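Local coordinates for protein histidine kinase (Methanosarcina mazei, PDB 3LI9) that probably acts as a membrane-bound sensor histidine kinase that autophosphorylates a histidine with ATP, this chain being its extracellular PDC-fold sensor domain, at residues 47-58 against 77-88; 141-149 against 194-202. All blocks are in the same frame, centred on the assembly; numbering follows the deposited sequence.

Contact 1. Residues 47-58 against 77-88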
loop_
_atom_site.group_PDB
_atom_site.type_symbol
_atom_site.label_atom_id
_atom_site.label_comp_id
_atom_site.label_asym_id
_atom_site.label_seq_id
_atom_site.Cartn_x
_atom_site.Cartn_y
_atom_site.Cartn_z
HETATM N N MSE A 47 -1.200 -12.007 -18.025
HETATM C CA MSE A 47 -0.009 -11.730 -18.819
HETATM C C MSE A 47 0.937 -12.897 -18.909
HETATM O O MSE A 47 1.637 -13.024 -19.960
HETATM C CB MSE A 47 0.727 -10.548 -18.286
HETATM C CG MSE A 47 0.011 -9.207 -18.427
HETATM SE SE MSE A 47 -0.118 -8.829 -20.471
HETATM C CE MSE A 47 -1.736 -9.189 -20.284
ATOM N N ALA A 48 1.013 -13.727 -17.897
ATOM C CA ALA A 48 1.848 -14.927 -17.925
ATOM C C ALA A 48 1.446 -15.868 -19.071
ATOM O O ALA A 48 2.284 -16.603 -19.556
ATOM C CB ALA A 48 1.856 -15.674 -16.545
ATOM N N GLU A 49 0.205 -15.844 -19.503
ATOM C CA GLU A 49 -0.321 -16.690 -20.578
ATOM C C GLU A 49 -0.504 -15.972 -21.881
ATOM O O GLU A 49 -1.024 -16.529 -22.828
ATOM C CB GLU A 49 -1.665 -17.336 -20.166
ATOM C CG GLU A 49 -1.504 -18.245 -18.928
ATOM C CD GLU A 49 -0.794 -19.537 -19.196
ATOM O OE1 GLU A 49 -0.602 -19.955 -20.387
ATOM O OE2 GLU A 49 -0.380 -20.168 -18.217
ATOM N N TYR A 50 -0.156 -14.702 -21.943
ATOM C CA TYR A 50 -0.391 -13.878 -23.105
ATOM C C TYR A 50 0.676 -14.037 -24.200
ATOM O O TYR A 50 1.574 -13.209 -24.376
ATOM C CB TYR A 50 -0.372 -12.416 -22.658
ATOM C CG TYR A 50 -0.945 -11.444 -23.617
ATOM C CD1 TYR A 50 -2.246 -11.592 -24.100
ATOM C CD2 TYR A 50 -0.188 -10.338 -24.060
ATOM C CE1 TYR A 50 -2.791 -10.619 -24.975
ATOM C CE2 TYR A 50 -0.733 -9.392 -24.874
ATOM C CZ TYR A 50 -2.016 -9.530 -25.328
ATOM O OH TYR A 50 -2.540 -8.555 -26.142
ATOM N N GLY A 51 0.448 -15.002 -25.062
ATOM C CA GLY A 51 1.403 -15.241 -26.183
ATOM C C GLY A 51 1.116 -14.391 -27.406
ATOM O O GLY A 51 1.891 -14.450 -28.349
ATOM N N SER A 52 -0.006 -13.640 -27.425
ATOM C CA SER A 52 -0.330 -12.782 -28.544
ATOM C C SER A 52 0.678 -11.657 -28.732
ATOM O O SER A 52 0.779 -11.107 -29.823
ATOM C CB SER A 52 -1.745 -12.189 -28.447
ATOM O OG SER A 52 -2.667 -13.287 -28.579
ATOM N N GLN A 53 1.296 -11.271 -27.628
ATOM C CA GLN A 53 2.465 -10.440 -27.722
ATOM C C GLN A 53 2.158 -9.118 -28.438
ATOM O O GLN A 53 2.950 -8.626 -29.209
ATOM C CB GLN A 53 3.612 -11.257 -28.396
ATOM C CG GLN A 53 4.115 -12.276 -27.436
ATOM C CD GLN A 53 5.131 -13.215 -28.062
ATOM O OE1 GLN A 53 5.572 -14.150 -27.401
ATOM N NE2 GLN A 53 5.500 -12.969 -29.337
ATOM N N ASP A 54 0.999 -8.520 -28.119
ATOM C CA ASP A 54 0.516 -7.315 -28.844
ATOM C C ASP A 54 0.628 -6.150 -27.836
ATOM O O ASP A 54 -0.121 -6.119 -26.828
ATOM C CB ASP A 54 -0.938 -7.554 -29.287
ATOM C CG ASP A 54 -1.542 -6.391 -30.066
ATOM O OD1 ASP A 54 -1.164 -5.215 -29.845
ATOM O OD2 ASP A 54 -2.546 -6.573 -30.844
ATOM N N ARG A 55 1.615 -5.268 -28.046
ATOM C CA ARG A 55 1.848 -4.221 -27.007
ATOM C C ARG A 55 0.718 -3.259 -26.930
ATOM O O ARG A 55 0.349 -2.830 -25.778
ATOM C CB ARG A 55 3.182 -3.445 -27.272
ATOM C CG ARG A 55 4.361 -4.365 -27.047
ATOM C CD ARG A 55 5.727 -3.573 -27.184
ATOM N NE ARG A 55 6.871 -4.523 -27.083
ATOM C CZ ARG A 55 8.038 -4.241 -26.501
ATOM N NH1 ARG A 55 8.213 -3.079 -25.841
ATOM N NH2 ARG A 55 9.040 -5.143 -26.516
ATOM N N GLU A 56 0.093 -2.916 -28.065
ATOM C CA GLU A 56 -1.021 -1.949 -28.027
ATOM C C GLU A 56 -2.227 -2.531 -27.315
ATOM O O GLU A 56 -2.864 -1.856 -26.527
ATOM C CB GLU A 56 -1.510 -1.554 -29.453
ATOM C CG GLU A 56 -0.470 -0.816 -30.299
ATOM C CD GLU A 56 -0.244 0.633 -29.834
ATOM O OE1 GLU A 56 -1.149 1.193 -29.171
ATOM O OE2 GLU A 56 0.849 1.198 -30.149
ATOM N N GLU A 57 -2.454 -3.830 -27.499
ATOM C CA GLU A 57 -3.587 -4.461 -26.812
ATOM C C GLU A 57 -3.293 -4.533 -25.283
ATOM O O GLU A 57 -4.215 -4.340 -24.471
ATOM C CB GLU A 57 -3.817 -5.878 -27.363
ATOM C CG GLU A 57 -4.961 -6.592 -26.654
ATOM C CD GLU A 57 -5.444 -7.810 -27.438
ATOM O OE1 GLU A 57 -4.856 -8.854 -27.252
ATOM O OE2 GLU A 57 -6.284 -7.663 -28.317
ATOM N N ALA A 58 -2.058 -4.881 -24.899
ATOM C CA ALA A 58 -1.749 -4.947 -23.484
ATOM C C ALA A 58 -1.869 -3.536 -22.836
ATOM O O ALA A 58 -2.349 -3.415 -21.689
ATOM C CB ALA A 58 -0.373 -5.543 -23.247
ATOM N N LEU A 77 2.711 -2.592 -16.302
ATOM C CA LEU A 77 3.393 -3.855 -16.514
ATOM C C LEU A 77 4.883 -3.452 -16.698
ATOM O O LEU A 77 5.187 -2.343 -17.236
ATOM C CB LEU A 77 2.922 -4.454 -17.855
ATOM C CG LEU A 77 1.442 -4.876 -17.828
ATOM C CD1 LEU A 77 1.017 -5.219 -19.289
ATOM C CD2 LEU A 77 1.229 -6.084 -16.921
ATOM N N GLY A 78 5.804 -4.289 -16.204
ATOM C CA GLY A 78 7.222 -3.986 -16.470
ATOM C C GLY A 78 7.880 -5.353 -16.751
ATOM O O GLY A 78 7.746 -6.252 -15.976
ATOM N N TYR A 79 8.540 -5.495 -17.908
ATOM C CA TYR A 79 9.148 -6.777 -18.308
ATOM C C TYR A 79 10.692 -6.714 -18.359
ATOM O O TYR A 79 11.289 -5.662 -18.551
ATOM C CB TYR A 79 8.671 -7.143 -19.671
ATOM C CG TYR A 79 7.254 -7.708 -19.669
ATOM C CD1 TYR A 79 6.140 -6.866 -19.598
ATOM C CD2 TYR A 79 7.044 -9.111 -19.743
ATOM C CE1 TYR A 79 4.832 -7.435 -19.613
ATOM C CE2 TYR A 79 5.735 -9.658 -19.758
ATOM C CZ TYR A 79 4.674 -8.798 -19.676
ATOM O OH TYR A 79 3.374 -9.342 -19.780
ATOM N N GLU A 80 11.278 -7.870 -18.101
ATOM C CA GLU A 80 12.710 -8.090 -18.363
ATOM C C GLU A 80 12.991 -7.901 -19.833
ATOM O O GLU A 80 12.157 -7.938 -20.715
ATOM C CB GLU A 80 13.051 -9.547 -17.963
ATOM C CG GLU A 80 12.936 -9.864 -16.515
ATOM C CD GLU A 80 14.065 -9.222 -15.703
ATOM O OE1 GLU A 80 15.173 -9.791 -15.677
ATOM O OE2 GLU A 80 13.846 -8.179 -15.081
ATOM N N PRO A 81 14.267 -7.681 -20.168
ATOM C CA PRO A 81 14.653 -7.504 -21.567
ATOM C C PRO A 81 14.175 -8.638 -22.455
ATOM O O PRO A 81 14.426 -9.807 -22.149
ATOM C CB PRO A 81 16.207 -7.473 -21.462
ATOM C CG PRO A 81 16.443 -6.846 -20.165
ATOM C CD PRO A 81 15.377 -7.496 -19.239
ATOM N N ASP A 82 13.446 -8.281 -23.506
ATOM C CA ASP A 82 12.892 -9.139 -24.517
ATOM C C ASP A 82 11.868 -10.182 -24.024
ATOM O O ASP A 82 11.457 -11.036 -24.797
ATOM C CB ASP A 82 14.030 -9.836 -25.273
ATOM C CG ASP A 82 14.617 -8.941 -26.344
ATOM O OD1 ASP A 82 13.923 -8.057 -26.879
ATOM O OD2 ASP A 82 15.795 -9.101 -26.640
ATOM N N ALA A 83 11.394 -10.008 -22.789
ATOM C CA ALA A 83 10.524 -11.047 -22.111
ATOM C C ALA A 83 9.048 -10.983 -22.498
ATOM O O ALA A 83 8.297 -11.963 -22.305
ATOM C CB ALA A 83 10.740 -11.145 -20.584
ATOM N N PHE A 84 8.581 -9.853 -23.051
ATOM C CA PHE A 84 7.204 -9.753 -23.468
ATOM C C PHE A 84 7.011 -10.382 -24.842
ATOM O O PHE A 84 6.043 -11.126 -25.057
ATOM C CB PHE A 84 6.745 -8.268 -23.566
ATOM C CG PHE A 84 5.307 -8.126 -24.025
ATOM C CD1 PHE A 84 4.260 -8.467 -23.110
ATOM C CD2 PHE A 84 4.991 -7.630 -25.264
ATOM C CE1 PHE A 84 2.938 -8.385 -23.524
ATOM C CE2 PHE A 84 3.667 -7.478 -25.712
ATOM C CZ PHE A 84 2.637 -7.840 -24.807
ATOM N N ASP A 85 7.927 -10.068 -25.776
ATOM C CA ASP A 85 7.724 -10.415 -27.179
ATOM C C ASP A 85 8.984 -10.628 -28.010
ATOM O O ASP A 85 8.885 -10.792 -29.201
ATOM C CB ASP A 85 6.810 -9.399 -27.873
ATOM C CG ASP A 85 7.425 -7.951 -27.945
ATOM O OD1 ASP A 85 8.584 -7.767 -27.573
ATOM O OD2 ASP A 85 6.751 -7.039 -28.483
ATOM N N GLY A 86 10.141 -10.610 -27.373
ATOM C CA GLY A 86 11.425 -10.798 -28.048
ATOM C C GLY A 86 11.778 -9.640 -28.976
ATOM O O GLY A 86 12.728 -9.773 -29.785
ATOM N N ARG A 87 11.071 -8.498 -28.866
ATOM C CA ARG A 87 11.206 -7.427 -29.892
ATOM C C ARG A 87 11.451 -6.003 -29.328
ATOM O O ARG A 87 11.013 -5.036 -29.913
ATOM C CB ARG A 87 9.990 -7.413 -30.810
ATOM C CG ARG A 87 9.889 -8.714 -31.727
ATOM C CD ARG A 87 8.985 -8.468 -32.955
ATOM N NE ARG A 87 7.743 -7.760 -32.628
ATOM C CZ ARG A 87 7.403 -6.514 -33.028
ATOM N NH1 ARG A 87 8.201 -5.775 -33.796
ATOM N NH2 ARG A 87 6.243 -5.985 -32.640
ATOM N N ASP A 88 12.182 -5.920 -28.251
ATOM C CA ASP A 88 12.450 -4.635 -27.599
ATOM C C ASP A 88 13.111 -3.712 -28.603
ATOM O O ASP A 88 12.959 -2.517 -28.553
ATOM C CB ASP A 88 13.353 -4.769 -26.380
ATOM C CG ASP A 88 12.675 -5.367 -25.167
ATOM O OD1 ASP A 88 11.493 -5.717 -25.242
ATOM O OD2 ASP A 88 13.325 -5.571 -24.170
HETATM O O HOH W 1 3.358 -11.514 -21.074
HETATM O O HOH W 2 3.708 -11.814 -23.741
#
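Arg55, in the first turn of helix 55-67, reaches along the ring of Phe84 into a pair of aspartates in the loop that follows strand 74-79. From CB the chain sets off beside the backbone nitrogen, which places Arg55 CG 3.5 Å from Phe84 CE2. It then runs extended to NE (chi2 -175°, chi3 -175°), with Arg55 CD 3.8 Å from Asp85 OD2. Arg55 NE donates to Asp85 OD2 at 2.9 Å and NH2 to Asp85 OD1, a side-on grip of two nearly straight bonds, one to each oxygen, although the guanidinium and carboxylate planes are turned 37° apart. Arg55 NH2 also donates to Asp88 OD1 at 2.8 Å, here with the two planes almost perpendicular, while NH1 turns to His97 and to the carbonyl of Gly101. Asp85 is itself fixed by an Asx turn: Arg87 N binds OD1 from the face opposite to Arg55. Asp88 is tied to Asp82 by two reciprocal bonds to backbone nitrogens.

Beside this network the packing is largely apolar, with two bridging waters, one from Met47 O to Tyr79 OH, the other from Tyr50 O to Phe84 O. Phe84 CZ meets Tyr50 CE2 rim to rim at 3.7 Å. Met47 CG packs on Leu77 CD2. A leucine in place of Arg55 would probably leave Asp85 and Asp88 without their shared cation and let the loop shift. One buried arginine is thus shared by two carboxylates and probably offsets part of their charge, pinning the loop to the start of the helix within the Cache domain.

Contact 2. Residues 141-149 against 194-202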
loop_
_atom_site.group_PDB
_atom_site.type_symbol
_atom_site.label_atom_id
_atom_site.label_comp_id
_atom_site.label_asym_id
_atom_site.label_seq_id
_atom_site.Cartn_x
_atom_site.Cartn_y
_atom_site.Cartn_z
ATOM N N GLU A 141 6.008 0.078 0.993
ATOM C CA GLU A 141 5.684 1.011 2.061
ATOM C C GLU A 141 5.048 2.238 1.377
ATOM O O GLU A 141 5.360 2.485 0.227
ATOM C CB GLU A 141 6.974 1.305 2.831
ATOM C CG GLU A 141 7.112 0.138 3.947
ATOM C CD GLU A 141 5.967 0.170 5.036
ATOM O OE1 GLU A 141 6.109 1.089 5.857
ATOM O OE2 GLU A 141 4.953 -0.687 5.107
ATOM N N PRO A 142 4.108 2.905 2.054
ATOM C CA PRO A 142 3.482 4.094 1.440
ATOM C C PRO A 142 4.510 5.166 1.139
ATOM O O PRO A 142 5.584 5.263 1.796
ATOM C CB PRO A 142 2.525 4.589 2.531
ATOM C CG PRO A 142 3.306 4.165 3.874
ATOM C CD PRO A 142 3.567 2.703 3.408
ATOM N N TYR A 143 4.210 5.965 0.130
ATOM C CA TYR A 143 5.202 6.977 -0.326
ATOM C C TYR A 143 4.469 8.070 -1.043
ATOM O O TYR A 143 3.285 7.957 -1.480
ATOM C CB TYR A 143 6.253 6.333 -1.233
ATOM C CG TYR A 143 5.680 5.720 -2.492
ATOM C CD1 TYR A 143 5.554 6.475 -3.695
ATOM C CD2 TYR A 143 5.231 4.374 -2.472
ATOM C CE1 TYR A 143 4.984 5.864 -4.852
ATOM C CE2 TYR A 143 4.712 3.755 -3.612
ATOM C CZ TYR A 143 4.567 4.519 -4.776
ATOM O OH TYR A 143 4.068 3.957 -5.905
ATOM N N PHE A 144 5.171 9.195 -1.179
ATOM C CA PHE A 144 4.623 10.238 -2.040
ATOM C C PHE A 144 5.252 10.191 -3.429
ATOM O O PHE A 144 6.465 9.928 -3.566
ATOM C CB PHE A 144 4.987 11.602 -1.435
ATOM C CG PHE A 144 4.191 11.948 -0.223
ATOM C CD1 PHE A 144 2.944 12.460 -0.363
ATOM C CD2 PHE A 144 4.699 11.693 1.060
ATOM C CE1 PHE A 144 2.121 12.775 0.756
ATOM C CE2 PHE A 144 3.870 12.023 2.190
ATOM C CZ PHE A 144 2.602 12.561 2.015
ATOM N N TYR A 145 4.418 10.463 -4.460
ATOM C CA TYR A 145 4.921 10.492 -5.840
ATOM C C TYR A 145 4.162 11.595 -6.552
ATOM O O TYR A 145 2.938 11.626 -6.505
ATOM C CB TYR A 145 4.738 9.159 -6.517
ATOM C CG TYR A 145 5.124 9.184 -7.974
ATOM C CD1 TYR A 145 6.455 9.154 -8.351
ATOM C CD2 TYR A 145 4.152 9.278 -8.943
ATOM C CE1 TYR A 145 6.805 9.161 -9.684
ATOM C CE2 TYR A 145 4.496 9.290 -10.325
ATOM C CZ TYR A 145 5.825 9.222 -10.645
ATOM O OH TYR A 145 6.167 9.240 -11.970
ATOM N N GLU A 146 4.914 12.593 -7.055
ATOM C CA GLU A 146 4.264 13.750 -7.710
ATOM C C GLU A 146 3.117 14.299 -6.873
ATOM O O GLU A 146 2.023 14.695 -7.374
ATOM C CB GLU A 146 3.961 13.420 -9.243
ATOM C CG GLU A 146 5.275 13.015 -9.953
ATOM C CD GLU A 146 5.174 12.629 -11.448
ATOM O OE1 GLU A 146 6.249 12.309 -12.087
ATOM O OE2 GLU A 146 4.032 12.639 -11.937
ATOM N N GLY A 147 3.366 14.421 -5.542
ATOM C CA GLY A 147 2.411 15.058 -4.650
ATOM C C GLY A 147 1.297 14.141 -4.119
ATOM O O GLY A 147 0.524 14.572 -3.336
ATOM N N ILE A 148 1.238 12.900 -4.586
ATOM C CA ILE A 148 0.156 12.019 -4.171
ATOM C C ILE A 148 0.675 10.871 -3.249
ATOM O O ILE A 148 1.585 10.225 -3.625
ATOM C CB ILE A 148 -0.516 11.439 -5.384
ATOM C CG1 ILE A 148 -1.114 12.650 -6.174
ATOM C CG2 ILE A 148 -1.683 10.467 -4.954
ATOM C CD1 ILE A 148 -1.518 12.317 -7.506
ATOM N N PHE A 149 0.030 10.729 -2.088
ATOM C CA PHE A 149 0.340 9.677 -1.095
ATOM C C PHE A 149 -0.300 8.380 -1.587
ATOM O O PHE A 149 -1.501 8.365 -1.870
ATOM C CB PHE A 149 -0.288 10.098 0.239
ATOM C CG PHE A 149 0.296 9.282 1.426
ATOM C CD1 PHE A 149 1.645 9.005 1.510
ATOM C CD2 PHE A 149 -0.577 8.766 2.349
ATOM C CE1 PHE A 149 2.148 8.248 2.618
ATOM C CE2 PHE A 149 -0.120 8.033 3.417
ATOM C CZ PHE A 149 1.197 7.733 3.517
ATOM N N VAL A 194 -1.398 2.939 10.494
ATOM C CA VAL A 194 0.033 3.009 10.183
ATOM C C VAL A 194 0.445 1.914 9.218
ATOM O O VAL A 194 -0.250 0.876 9.118
ATOM C CB VAL A 194 0.966 2.970 11.451
ATOM C CG1 VAL A 194 0.614 4.184 12.409
ATOM C CG2 VAL A 194 0.795 1.658 12.215
ATOM N N SER A 195 1.576 2.115 8.570
ATOM C CA SER A 195 2.104 1.072 7.701
ATOM C C SER A 195 2.865 -0.005 8.574
ATOM O O SER A 195 2.952 0.119 9.813
ATOM C CB SER A 195 3.080 1.686 6.701
ATOM O OG SER A 195 4.250 2.088 7.417
ATOM N N ASN A 196 3.415 -0.996 7.897
ATOM C CA ASN A 196 4.101 -2.071 8.592
ATOM C C ASN A 196 5.336 -1.514 9.363
ATOM O O ASN A 196 5.666 -2.008 10.451
ATOM C CB ASN A 196 4.582 -3.118 7.606
ATOM C CG ASN A 196 5.240 -4.291 8.325
ATOM O OD1 ASN A 196 4.588 -4.977 9.147
ATOM N ND2 ASN A 196 6.467 -4.491 8.045
ATOM N N THR A 197 5.950 -0.466 8.840
ATOM C CA THR A 197 7.098 0.141 9.563
ATOM C C THR A 197 6.646 1.306 10.434
ATOM O O THR A 197 7.477 2.052 10.921
ATOM C CB THR A 197 8.208 0.612 8.597
ATOM O OG1 THR A 197 7.681 1.598 7.656
ATOM C CG2 THR A 197 8.793 -0.589 7.801
ATOM N N GLY A 198 5.337 1.438 10.686
ATOM C CA GLY A 198 4.851 2.358 11.676
ATOM C C GLY A 198 4.644 3.771 11.146
ATOM O O GLY A 198 4.332 4.651 11.956
ATOM N N ILE A 199 4.725 3.965 9.827
ATOM C CA ILE A 199 4.500 5.334 9.287
ATOM C C ILE A 199 3.014 5.697 9.284
ATOM O O ILE A 199 2.154 4.887 8.849
ATOM C CB ILE A 199 4.946 5.385 7.829
ATOM C CG1 ILE A 199 6.446 5.046 7.711
ATOM C CG2 ILE A 199 4.682 6.776 7.243
ATOM C CD1 ILE A 199 7.359 6.154 8.365
ATOM N N PHE A 200 2.684 6.907 9.747
ATOM C CA PHE A 200 1.288 7.304 9.745
ATOM C C PHE A 200 0.707 7.325 8.378
ATOM O O PHE A 200 1.249 7.966 7.474
ATOM C CB PHE A 200 1.085 8.732 10.405
ATOM C CG PHE A 200 1.301 8.719 11.910
ATOM C CD1 PHE A 200 0.224 8.537 12.757
ATOM C CD2 PHE A 200 2.573 8.941 12.420
ATOM C CE1 PHE A 200 0.353 8.488 14.189
ATOM C CE2 PHE A 200 2.754 8.892 13.862
ATOM C CZ PHE A 200 1.662 8.654 14.713
ATOM N N LEU A 201 -0.465 6.693 8.244
ATOM C CA LEU A 201 -1.200 6.825 6.974
ATOM C C LEU A 201 -2.349 7.873 7.150
ATOM O O LEU A 201 -3.050 8.214 6.175
ATOM C CB LEU A 201 -1.901 5.514 6.607
ATOM C CG LEU A 201 -0.794 4.409 6.485
ATOM C CD1 LEU A 201 -1.390 3.131 6.024
ATOM C CD2 LEU A 201 0.406 4.830 5.636
ATOM N N SER A 202 -2.613 8.260 8.419
ATOM C CA SER A 202 -3.705 9.214 8.723
ATOM C C SER A 202 -3.372 9.820 10.079
ATOM O O SER A 202 -2.582 9.242 10.845
ATOM C CB SER A 202 -5.076 8.523 8.867
ATOM O OG SER A 202 -5.118 7.570 9.928
#
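Glu141 and Pro142, just ahead of the beta hairpin of strands 143-145 and 148-159, meet a type I turn, Ser195 to Gly198, that follows strand 190-194. The hairpin, closed by a type I' turn from Tyr145 to Ile148, belongs to one antiparallel sheet of this PDC-fold sensor domain, and strand 190-194 edges the other.

The tight part is apolar. Pro142 CG presses on Leu201 CD2 at 3.5 Å, and its CD approaches Ser195 CB equally closely, both nearer than usual for carbon pairs. Leu201 CD2 also lies at the edge of the Phe149 ring, 3.7 Å from CZ, so the one methyl touches both proline and phenylalanine. Phe149 CG stands anti to its backbone nitrogen (chi1 -164°), which sends the ring toward the leucine. Phe261 of strand 261-268 also touches Pro142 and Leu201, joining the second sheet to this packing.

Toward solvent, the contact changes to polar bonds around the partly exposed Glu141 and the exposed Thr197. The glutamate chain bends at chi2 (-65°), bringing its carboxylate to the turn, where Asn196 N and Thr197 N add weak bonds to OE2 and OE1 respectively. Ser195 OG accepts from Ile199 N, tying the turn to the residue beyond it. In turn, Ser195 OG donates to Glu141 OE1 at 2.6 Å, on the syn side of the carboxylate and 16° out of its plane.

In the fold
The centre of contact 1 lies about 26 Å from the centre of the chain, yet the contact is largely buried; the centre of contact 2 is about 8 Å from that of the chain, and it is only partly buried. Their centres are about 31 Å apart and they do not touch, but both reach the seven-stranded sheet: residues 77-88 begin on strand 74-79, and residues 141-149 include the hairpin. Contact 1 ties helices 13-48 and 55-67 to that sheet, whereas contact 2 joins it to a loop leaving the four-stranded sheet. An enclosed salt-bridge network beside aromatic packing marks the first; in the second, a carboxylate accepts uncharged hydroxyl and backbone donors next to a small apolar patch.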